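Local coordinates for GTP-binding protein (Pyrococcus horikoshii, PDB 1WXQ), which probably binds GTP and may hydrolyse nucleotide, as expected of an Obg-type GTPase, though its cellular role is unknown, at residues G40-H48 with Q306-F314. Numbering follows the deposited sequence.
Sequences GVTYAITDH and QEVINRVVF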
loop_
_atom_site.group_PDB
_atom_site.type_symbol
_atom_site.label_atom_id
_atom_site.label_comp_id
_atom_site.label_asym_id
_atom_site.label_seq_id
_atom_site.Cartn_x
_atom_site.Cartn_y
_atom_site.Cartn_z
ATOM N N GLY A 40 8.814 -8.627 -6.933
ATOM C CA GLY A 40 9.855 -7.669 -7.237
ATOM C C GLY A 40 9.936 -6.574 -6.203
ATOM O O GLY A 40 9.323 -6.662 -5.139
ATOM N N VAL A 41 10.706 -5.541 -6.518
ATOM C CA VAL A 41 10.868 -4.420 -5.613
ATOM C C VAL A 41 10.665 -3.120 -6.369
ATOM O O VAL A 41 11.270 -2.885 -7.419
ATOM C CB VAL A 41 12.270 -4.421 -4.977
ATOM C CG1 VAL A 41 13.341 -4.398 -6.065
ATOM C CG2 VAL A 41 12.423 -3.225 -4.061
ATOM N N THR A 42 9.774 -2.286 -5.857
ATOM C CA THR A 42 9.526 -0.997 -6.473
ATOM C C THR A 42 10.017 -0.030 -5.412
ATOM O O THR A 42 10.650 -0.459 -4.446
ATOM C CB THR A 42 8.026 -0.784 -6.765
ATOM O OG1 THR A 42 7.852 0.460 -7.451
ATOM C CG2 THR A 42 7.222 -0.765 -5.482
ATOM N N TYR A 43 9.743 1.257 -5.579
ATOM C CA TYR A 43 10.358 2.194 -4.648
ATOM C C TYR A 43 9.381 3.302 -4.250
ATOM O O TYR A 43 8.443 3.632 -4.964
ATOM C CB TYR A 43 11.586 2.808 -5.329
ATOM C CG TYR A 43 12.774 1.930 -5.141
ATOM C CD1 TYR A 43 13.282 1.713 -3.864
ATOM C CD2 TYR A 43 13.424 1.379 -6.246
ATOM C CE1 TYR A 43 14.427 0.947 -3.690
ATOM C CE2 TYR A 43 14.572 0.621 -6.073
ATOM C CZ TYR A 43 15.075 0.407 -4.803
ATOM O OH TYR A 43 16.204 -0.367 -4.625
ATOM N N ALA A 44 9.603 3.851 -3.041
ATOM C CA ALA A 44 8.746 4.938 -2.576
ATOM C C ALA A 44 9.516 6.258 -2.496
ATOM O O ALA A 44 10.332 6.488 -1.614
ATOM C CB ALA A 44 8.198 4.562 -1.199
ATOM N N ILE A 45 9.253 7.126 -3.489
ATOM C CA ILE A 45 10.020 8.363 -3.593
ATOM C C ILE A 45 9.281 9.556 -2.981
ATOM O O ILE A 45 8.187 9.923 -3.389
ATOM C CB ILE A 45 10.289 8.615 -5.077
ATOM C CG1 ILE A 45 10.865 7.350 -5.721
ATOM C CG2 ILE A 45 11.325 9.741 -5.238
ATOM C CD1 ILE A 45 10.986 7.471 -7.241
ATOM N N THR A 46 9.984 10.157 -2.036
ATOM C CA THR A 46 9.527 11.373 -1.382
ATOM C C THR A 46 10.786 12.155 -0.999
ATOM O O THR A 46 11.895 11.691 -1.238
ATOM C CB THR A 46 8.674 11.037 -0.141
ATOM O OG1 THR A 46 8.120 12.240 0.413
ATOM C CG2 THR A 46 9.518 10.318 0.905
ATOM N N ASP A 47 10.628 13.339 -0.430
ATOM C CA ASP A 47 11.791 14.136 -0.072
ATOM C C ASP A 47 12.676 13.494 0.987
ATOM O O ASP A 47 12.233 13.250 2.104
ATOM C CB ASP A 47 11.369 15.527 0.421
ATOM C CG ASP A 47 10.917 16.440 -0.705
ATOM O OD1 ASP A 47 11.495 16.353 -1.813
ATOM O OD2 ASP A 47 9.991 17.254 -0.469
ATOM N N HIS A 48 13.929 13.220 0.631
ATOM C CA HIS A 48 14.871 12.648 1.587
ATOM C C HIS A 48 15.215 13.765 2.568
ATOM O O HIS A 48 15.456 14.901 2.165
ATOM C CB HIS A 48 16.151 12.170 0.889
ATOM C CG HIS A 48 17.174 11.613 1.832
ATOM N ND1 HIS A 48 17.704 12.345 2.875
ATOM C CD2 HIS A 48 17.736 10.383 1.913
ATOM C CE1 HIS A 48 18.545 11.589 3.557
ATOM N NE2 HIS A 48 18.584 10.394 2.996
ATOM N N GLN A 306 4.346 6.281 -10.692
ATOM C CA GLN A 306 4.974 6.647 -9.428
ATOM C C GLN A 306 3.982 7.227 -8.425
ATOM O O GLN A 306 4.101 6.995 -7.216
ATOM C CB GLN A 306 6.100 7.647 -9.664
ATOM C CG GLN A 306 7.014 7.832 -8.457
ATOM C CD GLN A 306 7.671 6.535 -8.016
ATOM O OE1 GLN A 306 8.271 5.818 -8.822
ATOM N NE2 GLN A 306 7.562 6.230 -6.732
ATOM N N GLU A 307 3.021 7.989 -8.940
ATOM C CA GLU A 307 1.984 8.632 -8.129
ATOM C C GLU A 307 1.147 7.569 -7.405
ATOM O O GLU A 307 0.879 7.666 -6.204
ATOM C CB GLU A 307 1.084 9.467 -9.048
ATOM C CG GLU A 307 0.288 10.559 -8.370
ATOM C CD GLU A 307 -0.664 11.255 -9.338
ATOM O OE1 GLU A 307 -0.258 11.472 -10.507
ATOM O OE2 GLU A 307 -1.803 11.587 -8.929
ATOM N N VAL A 308 0.735 6.548 -8.147
ATOM C CA VAL A 308 -0.054 5.484 -7.568
ATOM C C VAL A 308 0.679 4.827 -6.394
ATOM O O VAL A 308 0.096 4.644 -5.322
ATOM C CB VAL A 308 -0.390 4.413 -8.615
ATOM C CG1 VAL A 308 -1.041 3.218 -7.938
ATOM C CG2 VAL A 308 -1.317 4.999 -9.674
ATOM N N ILE A 309 1.955 4.491 -6.588
ATOM C CA ILE A 309 2.736 3.845 -5.534
ATOM C C ILE A 309 2.915 4.732 -4.299
ATOM O O ILE A 309 2.879 4.239 -3.166
ATOM C CB ILE A 309 4.103 3.376 -6.073
ATOM C CG1 ILE A 309 3.875 2.290 -7.137
ATOM C CG2 ILE A 309 4.968 2.866 -4.934
ATOM C CD1 ILE A 309 5.117 1.853 -7.881
ATOM N N ASN A 310 3.085 6.035 -4.506
ATOM C CA ASN A 310 3.222 6.935 -3.370
ATOM C C ASN A 310 1.875 7.019 -2.627
ATOM O O ASN A 310 1.844 7.104 -1.392
ATOM C CB ASN A 310 3.665 8.352 -3.816
ATOM C CG ASN A 310 5.136 8.416 -4.286
ATOM O OD1 ASN A 310 5.912 7.455 -4.138
ATOM N ND2 ASN A 310 5.518 9.561 -4.851
ATOM N N ARG A 311 0.760 6.982 -3.360
ATOM C CA ARG A 311 -0.548 7.082 -2.711
ATOM C C ARG A 311 -0.847 5.835 -1.913
ATOM O O ARG A 311 -1.523 5.904 -0.884
ATOM C CB ARG A 311 -1.675 7.348 -3.733
ATOM C CG ARG A 311 -1.634 8.743 -4.370
ATOM C CD ARG A 311 -1.759 9.880 -3.320
ATOM N NE ARG A 311 -3.099 9.966 -2.748
ATOM C CZ ARG A 311 -4.154 10.481 -3.382
ATOM N NH1 ARG A 311 -4.030 10.968 -4.608
ATOM N NH2 ARG A 311 -5.340 10.491 -2.793
ATOM N N VAL A 312 -0.342 4.693 -2.372
ATOM C CA VAL A 312 -0.564 3.450 -1.632
ATOM C C VAL A 312 0.202 3.466 -0.294
ATOM O O VAL A 312 -0.361 3.207 0.767
ATOM C CB VAL A 312 -0.094 2.207 -2.417
ATOM C CG1 VAL A 312 -0.227 0.984 -1.531
ATOM C CG2 VAL A 312 -0.900 2.031 -3.692
ATOM N N VAL A 313 1.486 3.790 -0.375
ATOM C CA VAL A 313 2.388 3.832 0.774
ATOM C C VAL A 313 2.097 4.911 1.816
ATOM O O VAL A 313 1.928 4.611 3.006
ATOM C CB VAL A 313 3.862 4.008 0.290
ATOM C CG1 VAL A 313 4.817 4.029 1.472
ATOM C CG2 VAL A 313 4.231 2.872 -0.659
ATOM N N PHE A 314 2.052 6.159 1.352
ATOM C CA PHE A 314 1.833 7.330 2.198
ATOM C C PHE A 314 0.383 7.651 2.571
ATOM O O PHE A 314 0.116 8.209 3.630
ATOM C CB PHE A 314 2.424 8.563 1.513
ATOM C CG PHE A 314 3.878 8.433 1.170
ATOM C CD1 PHE A 314 4.805 7.994 2.128
ATOM C CD2 PHE A 314 4.329 8.762 -0.107
ATOM C CE1 PHE A 314 6.169 7.883 1.816
ATOM C CE2 PHE A 314 5.689 8.659 -0.438
ATOM C CZ PHE A 314 6.614 8.217 0.530
#
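The side chains of Ile45 and Gln306 lie roughly perpendicular, the isoleucine's CD1 3.5 Å from CD of the glutamine and its CG1 3.6 Å from NE2, so that an aliphatic branch packs against a primary amide. CG of Gln306 stands anti to the backbone N (chi1 -166°) and the chain then bends at chi2, which turns the amide to the strand. There NE2 donates to Tyr43 O over 3.3 Å at an N-H...O angle of 160°; the carbonyl oxygen lies almost in the glutamine's amide plane, whereas the donor sits above the carbonyl plane. NE2 also makes a weak bond to Asn310 OD1, and that oxygen also takes a weak hydrogen bond from Ile45 N. Phe314 closes the other end: its CZ comes within 3.6 Å of Thr46 CB, Ile45 O faces the rim of the ring, and Ala44 CB lies 4.3 Å from the same CZ.

The axes of helix segment 306-314 and strand segment 40-47 approach to 8.0 Å at a crossing angle of -81°. Backbone hydrogen bonds join strand 39-47 to antiparallel strand 68-77, while Ile309, its CG2 3.6 Å from Tyr43 O, and Val312 reach strand 104-110, so the helix packs across several strands of the G-domain sheet. Cutting Gln306 back to an alanine would probably deprive Tyr43 O of this donor, remove a weak partner of Asn310 OD1 and open a gap beside Ile45. Apolar contacts and amide-to-backbone links thus interleave, the main hydrogen bond using a backbone carbonyl of the strand.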